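Local coordinates for protein peptidase, M20/M25/M40 family (Staphylococcus aureus, PDB 4EWT) that probably hydrolyses N-acyl amide bonds as a manganese-dependent amidohydrolase of the M20 peptidase family, at residues Glu139-Gly144 / Thr183-Phe188; Val131-Pro136 / Ala336-Glu341. All blocks are in the same frame, centred on the assembly; numbering follows the deposited sequence.

Contact 1 (Glu139-Gly144 / Thr183-Phe188); sequences EVPPGG and TGRAFF. With MN (manganese (II) ion), chain E.
The metal-site loop 139-144 of the catalytic domain meets segment 183-188, on strand 179-193 of the smaller domain, with P141 set against R185 and F187. P141 carries the packing alone on its side. Its CG lies 3.8 Å from R185 NH2. The same CG is 4.1 Å from F187 CE2, an apolar contact oblique to the ring. The proline crosses both side chains at about a right angle. R185 extends from the strand with CG anti to the backbone N (chi1 -177°) and bends at chi3, which brings NH2 of the guanidinium up to P141. That group is held mainly by D296, through a salt bridge from NE, and it makes a cation-pi contact with Y297. F187 also meets F246 of the second subunit edge-to-face.

The loop turns at a cis peptide between P141 and P142. A weak bond from G143 N to V140 O, 2.9 Å, closes it as a type VI turn. Ahead of the turn, E139 binds manganese through OE2 at 2.2 Å, and a water completes part of the shell at 2.4 Å from the ion. C103 and H362 supply the other protein ligands. R185 NH1 stays 6.6 Å from E139 OE1, so any influence on the carboxylate would be long-range. A metal-ligand loop facing a strand of the second domain is consistent with the two-domain architecture of M20 peptidases.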
loop_
_atom_site.group_PDB
_atom_site.type_symbol
_atom_site.label_atom_id
_atom_site.label_comp_id
_atom_site.label_asym_id
_atom_site.label_seq_id
_atom_site.Cartn_x
_atom_site.Cartn_y
_atom_site.Cartn_z
ATOM N N GLU A 139 27.144 -23.104 9.279
ATOM C CA GLU A 139 26.669 -21.721 9.159
ATOM C C GLU A 139 26.181 -21.277 7.784
ATOM O O GLU A 139 25.357 -20.355 7.679
ATOM C CB GLU A 139 27.748 -20.753 9.653
ATOM C CG GLU A 139 28.058 -20.891 11.138
ATOM C CD GLU A 139 26.956 -20.348 12.040
ATOM O OE1 GLU A 139 25.852 -20.019 11.551
ATOM O OE2 GLU A 139 27.196 -20.256 13.262
ATOM N N VAL A 140 26.707 -21.905 6.736
ATOM C CA VAL A 140 26.434 -21.468 5.364
ATOM C C VAL A 140 25.795 -22.600 4.556
ATOM O O VAL A 140 26.351 -23.692 4.491
ATOM C CB VAL A 140 27.723 -20.959 4.652
ATOM C CG1 VAL A 140 27.384 -20.296 3.319
ATOM C CG2 VAL A 140 28.493 -19.994 5.540
ATOM N N PRO A 141 24.608 -22.344 3.960
ATOM C CA PRO A 141 23.965 -23.302 3.044
ATOM C C PRO A 141 24.932 -23.747 1.935
ATOM O O PRO A 141 25.714 -22.927 1.449
ATOM C CB PRO A 141 22.809 -22.495 2.443
ATOM C CG PRO A 141 22.489 -21.460 3.469
ATOM C CD PRO A 141 23.783 -21.136 4.172
ATOM N N PRO A 142 24.889 -25.034 1.524
ATOM C CA PRO A 142 23.962 -26.107 1.912
ATOM C C PRO A 142 24.231 -26.724 3.290
ATOM O O PRO A 142 23.436 -27.536 3.758
ATOM C CB PRO A 142 24.179 -27.153 0.817
ATOM C CG PRO A 142 25.605 -26.984 0.434
ATOM C CD PRO A 142 25.903 -25.516 0.564
ATOM N N GLY A 143 25.335 -26.344 3.926
ATOM C CA GLY A 143 25.652 -26.811 5.272
ATOM C C GLY A 143 26.456 -28.096 5.298
ATOM O O GLY A 143 26.742 -28.685 4.254
ATOM N N GLY A 144 26.816 -28.531 6.501
ATOM C CA GLY A 144 27.614 -29.742 6.686
ATOM C C GLY A 144 26.803 -30.986 6.994
ATOM O O GLY A 144 27.153 -32.085 6.539
ATOM N N THR A 183 13.532 -22.315 13.856
ATOM C CA THR A 183 12.811 -22.056 12.618
ATOM C C THR A 183 13.552 -22.642 11.435
ATOM O O THR A 183 14.768 -22.753 11.455
ATOM C CB THR A 183 12.636 -20.529 12.353
ATOM O OG1 THR A 183 13.923 -19.912 12.235
ATOM C CG2 THR A 183 11.879 -19.865 13.469
ATOM N N GLY A 184 12.802 -23.029 10.412
ATOM C CA GLY A 184 13.386 -23.351 9.125
ATOM C C GLY A 184 13.478 -22.100 8.282
ATOM O O GLY A 184 12.921 -21.060 8.631
ATOM N N ARG A 185 14.154 -22.212 7.152
ATOM C CA ARG A 185 14.536 -21.043 6.394
ATOM C C ARG A 185 14.367 -21.295 4.905
ATOM O O ARG A 185 14.640 -22.411 4.416
ATOM C CB ARG A 185 15.983 -20.684 6.719
ATOM C CG ARG A 185 16.504 -19.429 6.041
ATOM C CD ARG A 185 17.808 -18.996 6.697
ATOM N NE ARG A 185 18.841 -19.996 6.485
ATOM C CZ ARG A 185 19.988 -20.059 7.158
ATOM N NH1 ARG A 185 20.273 -19.167 8.105
ATOM N NH2 ARG A 185 20.850 -21.027 6.887
ATOM N N ALA A 186 13.897 -20.268 4.194
ATOM C CA ALA A 186 13.924 -20.286 2.728
ATOM C C ALA A 186 14.431 -18.945 2.215
ATOM O O ALA A 186 14.408 -17.963 2.946
ATOM C CB ALA A 186 12.547 -20.621 2.164
ATOM N N PHE A 187 14.896 -18.928 0.967
ATOM C CA PHE A 187 15.377 -17.727 0.301
ATOM C C PHE A 187 14.702 -17.571 -1.052
ATOM O O PHE A 187 14.464 -18.555 -1.749
ATOM C CB PHE A 187 16.889 -17.817 0.067
ATOM C CG PHE A 187 17.682 -17.923 1.327
ATOM C CD1 PHE A 187 17.729 -16.852 2.226
ATOM C CD2 PHE A 187 18.371 -19.091 1.631
ATOM C CE1 PHE A 187 18.467 -16.945 3.405
ATOM C CE2 PHE A 187 19.116 -19.200 2.809
ATOM C CZ PHE A 187 19.169 -18.130 3.691
ATOM N N PHE A 188 14.443 -16.334 -1.446
ATOM C CA PHE A 188 13.904 -16.079 -2.772
ATOM C C PHE A 188 14.502 -14.851 -3.442
ATOM O O PHE A 188 14.911 -13.888 -2.779
ATOM C CB PHE A 188 12.362 -16.002 -2.745
ATOM C CG PHE A 188 11.811 -14.870 -1.906
ATOM C CD1 PHE A 188 11.412 -13.686 -2.502
ATOM C CD2 PHE A 188 11.653 -15.023 -0.528
ATOM C CE1 PHE A 188 10.875 -12.629 -1.728
ATOM C CE2 PHE A 188 11.113 -13.982 0.274
ATOM C CZ PHE A 188 10.730 -12.792 -0.322
HETATM MN MN MN E . 25.441 -19.442 14.239
HETATM O O HOH W 1 24.636 -21.719 13.954
#

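Contact 2 (Val131-Pro136 / Ala336-Glu341); sequences VVIHQP and AYYAKE
Y338 and Q135 approach from opposite directions, the ring from helix 336-341 and the amide from strand 131-136. They meet at the phenol end of the ring. Q135 OE1 sits at the ring edge, in its plane, and the amide plane is turned 42° from the ring. Y338 OH donates to OE1. The modelled distance from Y338 OH to Q135 OE1, 2.4 Å, is very short, and its exact value is doubtful. The carbonyl oxygen also takes a hydrogen bond from R76 NH2, so two donors share it. Q135 reaches across because CG is anti to the backbone N (chi1 -170°) and the chain runs extended beyond it.

The other end of the amide is gripped too. Q135 NE2 bonds to P136 O at 3.3 Å, with an N-H...acceptor angle of 156°, and to D334 OD1. These bonds at both ends fix the rotation of the amide.

Strand 131-135 is an inner strand of the mixed sheet in the alpha/beta catalytic domain, lying between strands 60-65 and 72-78. I133 and Q135 point toward helix 336-341. The strand's other face, V132 and H134, packs on helix 105-120, and A145 and I149 of helix 144-150 touch Y338. I133 slides past Y338 in the opposite sense. Its CG2 is 3.7 Å from Y338 OH, and its CD1 is 4.2 Å from Y338 CE1, oblique to the ring.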
loop_
_atom_site.group_PDB
_atom_site.type_symbol
_atom_site.label_atom_id
_atom_site.label_comp_id
_atom_site.label_asym_id
_atom_site.label_seq_id
_atom_site.Cartn_x
_atom_site.Cartn_y
_atom_site.Cartn_z
ATOM N N VAL A 131 28.543 -42.448 18.668
ATOM C CA VAL A 131 29.052 -41.844 17.452
ATOM C C VAL A 131 29.181 -40.345 17.714
ATOM O O VAL A 131 28.189 -39.633 17.795
ATOM C CB VAL A 131 28.121 -42.116 16.229
ATOM C CG1 VAL A 131 28.587 -41.347 15.004
ATOM C CG2 VAL A 131 28.078 -43.609 15.919
ATOM N N VAL A 132 30.410 -39.875 17.857
ATOM C CA VAL A 132 30.655 -38.458 17.998
ATOM C C VAL A 132 30.766 -37.858 16.604
ATOM O O VAL A 132 31.549 -38.338 15.780
ATOM C CB VAL A 132 31.931 -38.190 18.804
ATOM C CG1 VAL A 132 32.161 -36.700 18.944
ATOM C CG2 VAL A 132 31.827 -38.855 20.165
ATOM N N ILE A 133 29.960 -36.827 16.348
ATOM C CA ILE A 133 29.939 -36.141 15.068
ATOM C C ILE A 133 30.567 -34.758 15.219
ATOM O O ILE A 133 30.006 -33.883 15.880
ATOM C CB ILE A 133 28.482 -36.005 14.525
ATOM C CG1 ILE A 133 27.862 -37.385 14.281
ATOM C CG2 ILE A 133 28.439 -35.170 13.239
ATOM C CD1 ILE A 133 26.357 -37.352 14.010
ATOM N N HIS A 134 31.738 -34.570 14.617
ATOM C CA HIS A 134 32.353 -33.254 14.530
ATOM C C HIS A 134 32.037 -32.678 13.150
ATOM O O HIS A 134 32.573 -33.140 12.138
ATOM C CB HIS A 134 33.869 -33.336 14.776
ATOM C CG HIS A 134 34.239 -33.572 16.208
ATOM N ND1 HIS A 134 34.713 -34.784 16.665
ATOM C CD2 HIS A 134 34.215 -32.749 17.283
ATOM C CE1 HIS A 134 34.971 -34.694 17.958
ATOM N NE2 HIS A 134 34.669 -33.472 18.360
ATOM N N GLN A 135 31.151 -31.682 13.121
ATOM C CA GLN A 135 30.556 -31.189 11.878
ATOM C C GLN A 135 31.102 -29.831 11.437
ATOM O O GLN A 135 31.116 -28.885 12.221
ATOM C CB GLN A 135 29.030 -31.109 12.024
ATOM C CG GLN A 135 28.272 -30.844 10.725
ATOM C CD GLN A 135 26.921 -30.211 10.965
ATOM O OE1 GLN A 135 26.025 -30.819 11.558
ATOM N NE2 GLN A 135 26.764 -28.974 10.512
ATOM N N PRO A 136 31.554 -29.736 10.175
ATOM C CA PRO A 136 31.905 -28.451 9.584
ATOM C C PRO A 136 30.678 -27.782 8.962
ATOM O O PRO A 136 29.589 -28.368 8.947
ATOM C CB PRO A 136 32.872 -28.850 8.469
ATOM C CG PRO A 136 32.367 -30.156 8.006
ATOM C CD PRO A 136 31.871 -30.849 9.261
ATOM N N ALA A 336 18.897 -29.516 12.280
ATOM C CA ALA A 336 17.538 -29.874 11.872
ATOM C C ALA A 336 17.503 -30.999 10.846
ATOM O O ALA A 336 16.528 -31.745 10.783
ATOM C CB ALA A 336 16.813 -28.662 11.347
ATOM N N TYR A 337 18.554 -31.097 10.035
ATOM C CA TYR A 337 18.721 -32.203 9.093
ATOM C C TYR A 337 18.879 -33.556 9.782
ATOM O O TYR A 337 18.283 -34.531 9.335
ATOM C CB TYR A 337 19.899 -31.958 8.146
ATOM C CG TYR A 337 19.603 -30.970 7.033
ATOM C CD1 TYR A 337 18.627 -31.238 6.076
ATOM C CD2 TYR A 337 20.323 -29.782 6.926
ATOM C CE1 TYR A 337 18.361 -30.330 5.048
ATOM C CE2 TYR A 337 20.078 -28.881 5.913
ATOM C CZ TYR A 337 19.095 -29.155 4.981
ATOM O OH TYR A 337 18.859 -28.250 3.981
ATOM N N TYR A 338 19.668 -33.622 10.860
ATOM C CA TYR A 338 19.738 -34.842 11.679
ATOM C C TYR A 338 18.371 -35.148 12.259
ATOM O O TYR A 338 17.909 -36.290 12.226
ATOM C CB TYR A 338 20.722 -34.704 12.856
ATOM C CG TYR A 338 22.106 -34.296 12.465
ATOM C CD1 TYR A 338 22.938 -35.172 11.772
ATOM C CD2 TYR A 338 22.595 -33.041 12.796
ATOM C CE1 TYR A 338 24.198 -34.803 11.402
ATOM C CE2 TYR A 338 23.866 -32.662 12.433
ATOM C CZ TYR A 338 24.665 -33.555 11.733
ATOM O OH TYR A 338 25.938 -33.201 11.358
ATOM N N ALA A 339 17.732 -34.103 12.787
ATOM C CA ALA A 339 16.478 -34.234 13.507
ATOM C C ALA A 339 15.335 -34.725 12.613
ATOM O O ALA A 339 14.287 -35.123 13.110
ATOM C CB ALA A 339 16.126 -32.921 14.181
ATOM N N LYS A 340 15.561 -34.712 11.303
ATOM C CA LYS A 340 14.569 -35.148 10.324
ATOM C C LYS A 340 14.851 -36.572 9.810
ATOM O O LYS A 340 13.958 -37.223 9.261
ATOM C CB LYS A 340 14.505 -34.143 9.168
ATOM C CG LYS A 340 13.193 -34.128 8.403
ATOM C CD LYS A 340 13.082 -32.904 7.483
ATOM C CE LYS A 340 14.294 -32.776 6.546
ATOM N NZ LYS A 340 14.302 -33.806 5.468
ATOM N N GLU A 341 16.085 -37.045 9.993
ATOM C CA GLU A 341 16.456 -38.419 9.630
ATOM C C GLU A 341 16.312 -39.383 10.803
ATOM O O GLU A 341 15.978 -40.547 10.610
ATOM C CB GLU A 341 17.894 -38.504 9.092
ATOM C CG GLU A 341 18.160 -37.787 7.767
ATOM C CD GLU A 341 17.437 -38.411 6.572
ATOM O OE1 GLU A 341 17.103 -39.612 6.626
ATOM O OE2 GLU A 341 17.210 -37.697 5.570
#

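Contacts 1 and 2 have centres about 15 Å apart and touch each other. G144 CA is 4.0 Å from Q135 NE2, and P142 O is 4.2 Å from Y337 CE2. The chain runs directly from strand 131-136 into the loop of contact 1, so the C-terminal end of this inner strand leads to the manganese ligand E139. D334 ties the two together: one carboxylate oxygen bonds Q135 NE2, and the other takes a weak bond from G144 N. Both contacts lie near the metal centre. The Q135 side chain is about 9 Å from a bound manganese. Contact 1 reaches over to the second domain, while contact 2 stays within the catalytic domain.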